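Local coordinates for malonyl CoA-acyl carrier protein transacylase (Synechocystis sp. PCC 6803 substr. Kazusa, PDB 4RR5) that catalyses the transfer of the malonyl group from malonyl-CoA to holo acyl carrier protein, giving malonyl-ACP for fatty acid biosynthesis, at residues L21-I26 and G285-L290; N209-P214 and P223-D228; S217-S222 and K231-Q236. All blocks are in the same frame, centred on the assembly; numbering follows the deposited sequence.

Contact 1 (L21-I26 and G285-L290); sequences LLSTAI and GQLDDL
Leu21 and Leu287 bring the two backbones nearest, their CA atoms 5.9 Å apart, where a short turn ahead of helix 25-38 meets the start of helix 287-291. The contact between the two segments is apolar at its centre. Leu21 reaches it with CD2, which lies 3.8 Å from the backbone N of Leu287. Leu21 CD2 is also 4.4 Å from CD1 of the buried Leu290. Leu287 has CG anti to its backbone N (chi1 -154°), which carries the branch toward segment 21-26; its two methyls meet different residues. Leu287 CD1 touches Thr24 CG2 at 4.0 Å, the two side chains sliding past each other in opposite directions. Leu287 CD2 lies 3.6 Å from Ser23 OG.

Thr24 faces Leu287 with its methyl and uses its hydroxyl on its own segment. Thr24 OG1 donates to Leu21 O at 2.8 Å, and that carbonyl also accepts from Thr24 N. OG1 further caps Ala27 N. On the other segment Asp289 OD2 accepts from Gly285 N at 2.9 Å and, weakly, from Gln286 N. Leu287 N donates to Asp20 OD2. Helix 56-76 lies against the same group through Ile69, Leu73 and Leu74. Thr24 and Gln286 hold the N-cap positions of their helices, so two helix starts meet here, the second just after edge strand 280-284 of the parallel sheet in this alpha/beta acyl transferase fold.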
# COMPACT_ATOMS: atom_id res chain seq x y z
N LEU A 21 3.38 -2.97 20.07
CA LEU A 21 3.92 -4.25 19.60
C LEU A 21 5.25 -4.57 20.27
O LEU A 21 5.68 -5.72 20.28
CB LEU A 21 4.11 -4.22 18.09
CG LEU A 21 2.85 -3.94 17.28
CD1 LEU A 21 3.20 -3.87 15.82
CD2 LEU A 21 1.78 -5.02 17.56
N LEU A 22 5.85 -3.53 20.84
CA LEU A 22 7.21 -3.53 21.35
C LEU A 22 7.49 -4.51 22.51
O LEU A 22 8.63 -4.84 22.80
CB LEU A 22 7.54 -2.10 21.79
CG LEU A 22 8.98 -1.73 22.13
CD1 LEU A 22 9.97 -2.33 21.12
CD2 LEU A 22 9.09 -0.20 22.17
N SER A 23 6.45 -4.98 23.17
CA SER A 23 6.63 -5.94 24.23
C SER A 23 6.86 -7.36 23.68
O SER A 23 7.27 -8.26 24.42
CB SER A 23 5.43 -5.90 25.18
OG SER A 23 4.22 -6.10 24.47
N THR A 24 6.60 -7.58 22.39
CA THR A 24 6.92 -8.87 21.77
C THR A 24 8.41 -8.92 21.36
O THR A 24 8.99 -7.91 20.93
CB THR A 24 6.02 -9.17 20.51
OG1 THR A 24 6.38 -8.30 19.42
CG2 THR A 24 4.53 -8.98 20.83
N ALA A 25 9.02 -10.08 21.51
CA ALA A 25 10.42 -10.28 21.12
C ALA A 25 10.60 -10.05 19.62
O ALA A 25 11.59 -9.43 19.19
CB ALA A 25 10.89 -11.67 21.50
N ILE A 26 9.65 -10.54 18.83
CA ILE A 26 9.67 -10.41 17.38
C ILE A 26 9.72 -8.93 16.96
O ILE A 26 10.57 -8.56 16.15
CB ILE A 26 8.45 -11.12 16.75
CG1 ILE A 26 8.78 -12.60 16.54
CG2 ILE A 26 8.02 -10.44 15.43
CD1 ILE A 26 7.59 -13.52 16.30
N GLY A 285 -3.92 -4.57 13.64
CA GLY A 285 -2.91 -3.54 13.67
C GLY A 285 -2.47 -3.17 15.07
O GLY A 285 -1.69 -2.23 15.27
N GLN A 286 -2.99 -3.90 16.05
CA GLN A 286 -2.62 -3.70 17.45
C GLN A 286 -2.53 -5.02 18.14
O GLN A 286 -3.20 -5.98 17.75
CB GLN A 286 -3.62 -2.82 18.20
CG GLN A 286 -3.54 -1.37 17.86
CD GLN A 286 -4.67 -0.59 18.48
OE1 GLN A 286 -5.65 -1.18 18.96
NE2 GLN A 286 -4.54 0.74 18.50
N LEU A 287 -1.70 -5.06 19.18
CA LEU A 287 -1.59 -6.21 20.06
C LEU A 287 -2.98 -6.71 20.52
O LEU A 287 -3.23 -7.92 20.55
CB LEU A 287 -0.71 -5.86 21.26
CG LEU A 287 0.00 -7.05 21.90
CD1 LEU A 287 0.74 -7.84 20.81
CD2 LEU A 287 0.96 -6.57 22.97
N ASP A 288 -3.87 -5.78 20.85
CA ASP A 288 -5.21 -6.15 21.29
C ASP A 288 -5.97 -6.96 20.24
O ASP A 288 -6.72 -7.88 20.59
CB ASP A 288 -6.02 -4.90 21.66
CG ASP A 288 -7.10 -5.19 22.70
OD1 ASP A 288 -7.65 -6.32 22.70
OD2 ASP A 288 -7.37 -4.29 23.53
N ASP A 289 -5.77 -6.63 18.97
CA ASP A 289 -6.35 -7.40 17.87
C ASP A 289 -5.77 -8.80 17.85
O ASP A 289 -6.49 -9.77 17.66
CB ASP A 289 -6.08 -6.73 16.51
CG ASP A 289 -6.53 -5.29 16.47
OD1 ASP A 289 -7.61 -5.01 17.00
OD2 ASP A 289 -5.79 -4.45 15.91
N LEU A 290 -4.46 -8.89 18.00
CA LEU A 290 -3.77 -10.17 17.91
C LEU A 290 -4.26 -11.13 18.97
O LEU A 290 -4.39 -12.34 18.74
CB LEU A 290 -2.26 -9.98 18.04
CG LEU A 290 -1.49 -9.52 16.81
CD1 LEU A 290 -0.10 -9.02 17.21
CD2 LEU A 290 -1.39 -10.66 15.80

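Contact 2 (N209-P214 and P223-D228); sequences NDATVP and PTQNGD
Asp210 and Gly227 make a nearly straight bond: Gly227 N donates to Asp210 OD1 at 2.7 Å, with an angle of 164° at the hydrogen. The oxygen offers its anti lone pair, the one turned away from OD2. Next along, Ala211 N donates to Gln225 O at 2.8 Å, in the carbonyl plane and on a lone pair. The side-chain amide of the same Gln225 reaches Ala211 O, to which NE2 gives a hydrogen. That bond is modelled very short, so its exact length is doubtful. Ala211 is thus held at both its N and its O by one residue.

These bonds tie the loop before strand 215-217 to the start of helix 227-235. Asn226 is the N-cap of that helix; its OD1 accepts from Arg229 N and weakly from Asp228 N. The carboxylate of Asp210 also sits at this helix start, where the helix dipole would probably favour its negative charge. Just before, Thr224 OG1 accepts from Asn226 N at 3.2 Å, an ST turn.

Gln225 is extended beyond CG (chi2 -176°) and runs side by side with Pro214. Gln225 CG lies 3.4 Å from Val213 O, and Gln225 OE1 3.4 Å from Pro214 CD. Further out, Pro214 CB meets Pro223 CB at 4.0 Å. Behind the loop, Val213 packs on Val84 of strand 83-86 and Ala211 on Ala98 and Val100.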
# COMPACT_ATOMS: atom_id res chain seq x y z
N ASN A 209 12.64 -14.36 -4.88
CA ASN A 209 12.19 -15.74 -4.74
C ASN A 209 10.76 -15.86 -5.23
O ASN A 209 10.02 -14.88 -5.27
CB ASN A 209 12.26 -16.25 -3.29
CG ASN A 209 13.61 -16.00 -2.64
OD1 ASN A 209 14.65 -16.11 -3.28
ND2 ASN A 209 13.58 -15.64 -1.36
N ASP A 210 10.36 -17.07 -5.58
CA ASP A 210 8.96 -17.30 -5.87
C ASP A 210 8.20 -17.19 -4.55
O ASP A 210 8.77 -17.35 -3.47
CB ASP A 210 8.77 -18.66 -6.55
CG ASP A 210 9.47 -18.75 -7.91
OD1 ASP A 210 9.53 -17.72 -8.64
OD2 ASP A 210 9.99 -19.84 -8.26
N ALA A 211 6.92 -16.88 -4.65
CA ALA A 211 6.12 -16.66 -3.46
C ALA A 211 5.52 -17.97 -2.96
O ALA A 211 5.11 -18.83 -3.74
CB ALA A 211 5.01 -15.65 -3.74
N THR A 212 5.48 -18.08 -1.64
CA THR A 212 4.94 -19.24 -0.95
C THR A 212 3.41 -19.23 -0.92
O THR A 212 2.79 -20.23 -0.57
CB THR A 212 5.49 -19.27 0.47
OG1 THR A 212 4.96 -18.15 1.18
CG2 THR A 212 6.98 -19.10 0.43
N VAL A 213 2.81 -18.09 -1.26
CA VAL A 213 1.37 -17.99 -1.51
C VAL A 213 1.11 -17.03 -2.68
O VAL A 213 2.00 -16.28 -3.10
CB VAL A 213 0.59 -17.52 -0.25
CG1 VAL A 213 0.64 -18.55 0.84
CG2 VAL A 213 1.13 -16.22 0.25
N PRO A 214 -0.11 -17.06 -3.24
CA PRO A 214 -0.38 -16.13 -4.34
C PRO A 214 -0.35 -14.67 -3.92
O PRO A 214 -0.97 -14.30 -2.92
CB PRO A 214 -1.80 -16.52 -4.79
CG PRO A 214 -1.93 -17.94 -4.41
CD PRO A 214 -1.16 -18.09 -3.12
N PRO A 223 -3.78 -13.47 -9.52
CA PRO A 223 -2.90 -14.21 -8.61
C PRO A 223 -1.71 -14.80 -9.32
O PRO A 223 -1.91 -15.40 -10.37
CB PRO A 223 -3.82 -15.33 -8.08
CG PRO A 223 -5.20 -14.82 -8.28
CD PRO A 223 -5.16 -13.96 -9.51
N THR A 224 -0.51 -14.62 -8.79
CA THR A 224 0.65 -15.36 -9.27
C THR A 224 1.69 -15.54 -8.17
O THR A 224 1.63 -14.89 -7.14
CB THR A 224 1.35 -14.70 -10.46
OG1 THR A 224 2.53 -15.45 -10.78
CG2 THR A 224 1.76 -13.29 -10.13
N GLN A 225 2.65 -16.42 -8.41
CA GLN A 225 3.69 -16.68 -7.42
C GLN A 225 5.07 -16.67 -8.01
O GLN A 225 6.05 -16.87 -7.29
CB GLN A 225 3.45 -18.01 -6.74
CG GLN A 225 2.16 -18.05 -5.99
CD GLN A 225 1.98 -19.34 -5.24
OE1 GLN A 225 0.88 -19.87 -5.17
NE2 GLN A 225 3.07 -19.86 -4.68
N ASN A 226 5.15 -16.45 -9.32
CA ASN A 226 6.44 -16.37 -9.99
C ASN A 226 7.24 -15.12 -9.59
O ASN A 226 6.75 -13.98 -9.70
CB ASN A 226 6.25 -16.42 -11.51
CG ASN A 226 7.56 -16.35 -12.26
OD1 ASN A 226 7.91 -15.32 -12.85
ND2 ASN A 226 8.30 -17.45 -12.24
N GLY A 227 8.46 -15.33 -9.11
CA GLY A 227 9.28 -14.26 -8.60
C GLY A 227 9.54 -13.18 -9.63
O GLY A 227 9.58 -11.99 -9.32
N ASP A 228 9.69 -13.59 -10.87
CA ASP A 228 10.10 -12.65 -11.91
C ASP A 228 8.92 -11.86 -12.47
O ASP A 228 9.07 -10.69 -12.83
CB ASP A 228 10.83 -13.40 -13.02
CG ASP A 228 12.24 -13.77 -12.63
OD1 ASP A 228 12.89 -12.97 -11.92
OD2 ASP A 228 12.68 -14.87 -13.00

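Contact 3 (S217-S222 and K231-Q236)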
# COMPACT_ATOMS: atom_id res chain seq x y z
N SER A 217 -0.84 -8.42 -7.40
CA SER A 217 -0.15 -7.15 -7.51
C SER A 217 -0.98 -5.97 -8.04
O SER A 217 -1.91 -6.14 -8.83
CB SER A 217 1.08 -7.34 -8.37
OG SER A 217 1.80 -8.46 -7.89
N ASN A 218 -0.62 -4.76 -7.60
CA ASN A 218 -1.36 -3.54 -7.89
C ASN A 218 -1.65 -3.29 -9.37
O ASN A 218 -2.76 -2.91 -9.72
CB ASN A 218 -0.61 -2.31 -7.34
CG ASN A 218 -0.72 -2.16 -5.82
OD1 ASN A 218 -0.13 -1.24 -5.25
ND2 ASN A 218 -1.45 -3.06 -5.17
N VAL A 219 -0.65 -3.46 -10.23
CA VAL A 219 -0.87 -3.18 -11.65
C VAL A 219 -1.57 -4.33 -12.38
O VAL A 219 -2.08 -4.13 -13.48
CB VAL A 219 0.45 -2.87 -12.40
CG1 VAL A 219 1.04 -1.56 -11.91
CG2 VAL A 219 1.45 -4.03 -12.27
N ASP A 220 -1.61 -5.51 -11.77
CA ASP A 220 -2.24 -6.67 -12.41
C ASP A 220 -2.60 -7.73 -11.38
O ASP A 220 -1.85 -8.68 -11.13
CB ASP A 220 -1.30 -7.25 -13.50
CG ASP A 220 -1.81 -8.57 -14.08
OD1 ASP A 220 -3.04 -8.85 -14.03
OD2 ASP A 220 -0.98 -9.33 -14.61
N PRO A 221 -3.78 -7.57 -10.76
CA PRO A 221 -4.20 -8.32 -9.58
C PRO A 221 -4.68 -9.73 -9.88
O PRO A 221 -5.56 -10.24 -9.19
CB PRO A 221 -5.36 -7.49 -9.03
CG PRO A 221 -5.90 -6.79 -10.20
CD PRO A 221 -4.73 -6.49 -11.09
N SER A 222 -4.11 -10.35 -10.91
CA SER A 222 -4.34 -11.75 -11.14
C SER A 222 -3.32 -12.48 -10.29
O SER A 222 -2.13 -12.13 -10.31
CB SER A 222 -4.22 -12.12 -12.62
OG SER A 222 -2.91 -11.84 -13.12
N LYS A 231 8.33 -9.19 -9.69
CA LYS A 231 9.26 -8.08 -9.85
C LYS A 231 8.84 -7.16 -11.00
O LYS A 231 8.85 -5.93 -10.88
CB LYS A 231 10.68 -8.58 -10.09
CG LYS A 231 11.71 -7.46 -9.95
CD LYS A 231 13.07 -7.82 -10.54
CE LYS A 231 13.65 -9.07 -9.92
NZ LYS A 231 15.14 -9.09 -10.06
N GLU A 232 8.48 -7.78 -12.12
CA GLU A 232 8.01 -7.05 -13.29
C GLU A 232 6.80 -6.19 -12.92
O GLU A 232 6.79 -5.00 -13.17
CB GLU A 232 7.66 -8.00 -14.43
CG GLU A 232 7.42 -7.33 -15.79
CD GLU A 232 6.56 -8.16 -16.74
OE1 GLU A 232 6.53 -9.41 -16.62
OE2 GLU A 232 5.89 -7.55 -17.60
N LYS A 233 5.80 -6.79 -12.30
CA LYS A 233 4.64 -6.04 -11.85
C LYS A 233 5.01 -4.93 -10.83
O LYS A 233 4.41 -3.85 -10.82
CB LYS A 233 3.61 -6.98 -11.22
CG LYS A 233 3.14 -8.12 -12.11
CD LYS A 233 2.01 -8.84 -11.42
CE LYS A 233 1.44 -9.99 -12.21
NZ LYS A 233 0.07 -10.24 -11.70
N LEU A 234 5.99 -5.20 -9.97
CA LEU A 234 6.37 -4.23 -8.96
C LEU A 234 7.11 -3.04 -9.61
O LEU A 234 6.84 -1.88 -9.31
CB LEU A 234 7.23 -4.89 -7.89
CG LEU A 234 7.69 -3.98 -6.75
CD1 LEU A 234 6.47 -3.58 -5.89
CD2 LEU A 234 8.77 -4.64 -5.90
N ILE A 235 8.03 -3.36 -10.51
CA ILE A 235 8.74 -2.35 -11.29
C ILE A 235 7.77 -1.43 -12.02
O ILE A 235 8.02 -0.23 -12.16
CB ILE A 235 9.70 -3.01 -12.31
CG1 ILE A 235 10.96 -3.50 -11.58
CG2 ILE A 235 10.07 -2.04 -13.45
CD1 ILE A 235 11.91 -4.26 -12.45
N GLN A 236 6.65 -1.98 -12.47
CA GLN A 236 5.63 -1.21 -13.15
C GLN A 236 4.73 -0.39 -12.20
O GLN A 236 3.98 0.49 -12.64
CB GLN A 236 4.77 -2.14 -14.01
CG GLN A 236 5.51 -2.64 -15.24
CD GLN A 236 4.82 -3.81 -15.90
OE1 GLN A 236 3.74 -4.22 -15.49
NE2 GLN A 236 5.46 -4.36 -16.93
O HOH W 1 0.50 -10.79 -8.91
O HOH W 2 2.04 -4.03 -9.09
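Lys233 of helix 227-235 lies against Val219 and its neighbours in a type I beta turn, Ser217 to Asp220. Its CB sits between Val219 CG2 and Ser217 CB, 3.8 Å from each. CG is anti to the carbonyl carbon (chi1 -57°), and the chain is extended from there. Lys233 CD runs 3.5 Å from Ser217 CB. Lys233 CE is 3.5 Å from Asp220 OD2. Lys233 NZ donates to Asp220 O at 2.5 Å, in the carbonyl plane; so short a length is doubtful. It also makes a weak bond to Ser222 O and a weak, salt-bridging one to Asp220 OD2. Water 1 accepts from NZ and from Ser217 OG. The ammonium thus meets four oxygens, two of them through weak bonds. The main charge partner of Asp220 is Arg229, which salt-bridges OD2. Asp220 OD1 accepts from Ser222 OG, from above the carboxylate plane. An alanine at Lys233 would probably leave the carbonyls of Asp220 and Ser222 without this donor, the carboxylate with less compensating charge, and a gap beside Ser217. On the helix backbone, Lys233 O touches Val219 CG2 at 3.3 Å and accepts from water 2, which takes the hydrogen of Val219 N at 3.0 Å.

Contacts 2 and 3 are neighbours, with centres 11 Å apart. They share helix 227-235, and strand 220-221 of contact 3 is followed in the chain by strand 223-224 of contact 2. Their segments alternate along the chain: 209-214, 217-222, 223-228, 231-236. They touch where Thr224 CG2 lies 3.8 Å from Lys233 NZ. Contact 1 brackets both in sequence, joining residues near the two chain ends. It lies about 28 Å from contact 2 and 30 Å from contact 3, centre to centre. Contact 3 is nearest the probable active site: next to Val219, Asn218 OD1 accepts from the backbone N of Ser88. Contact 1 instead joins peripheral helix starts, away from that site.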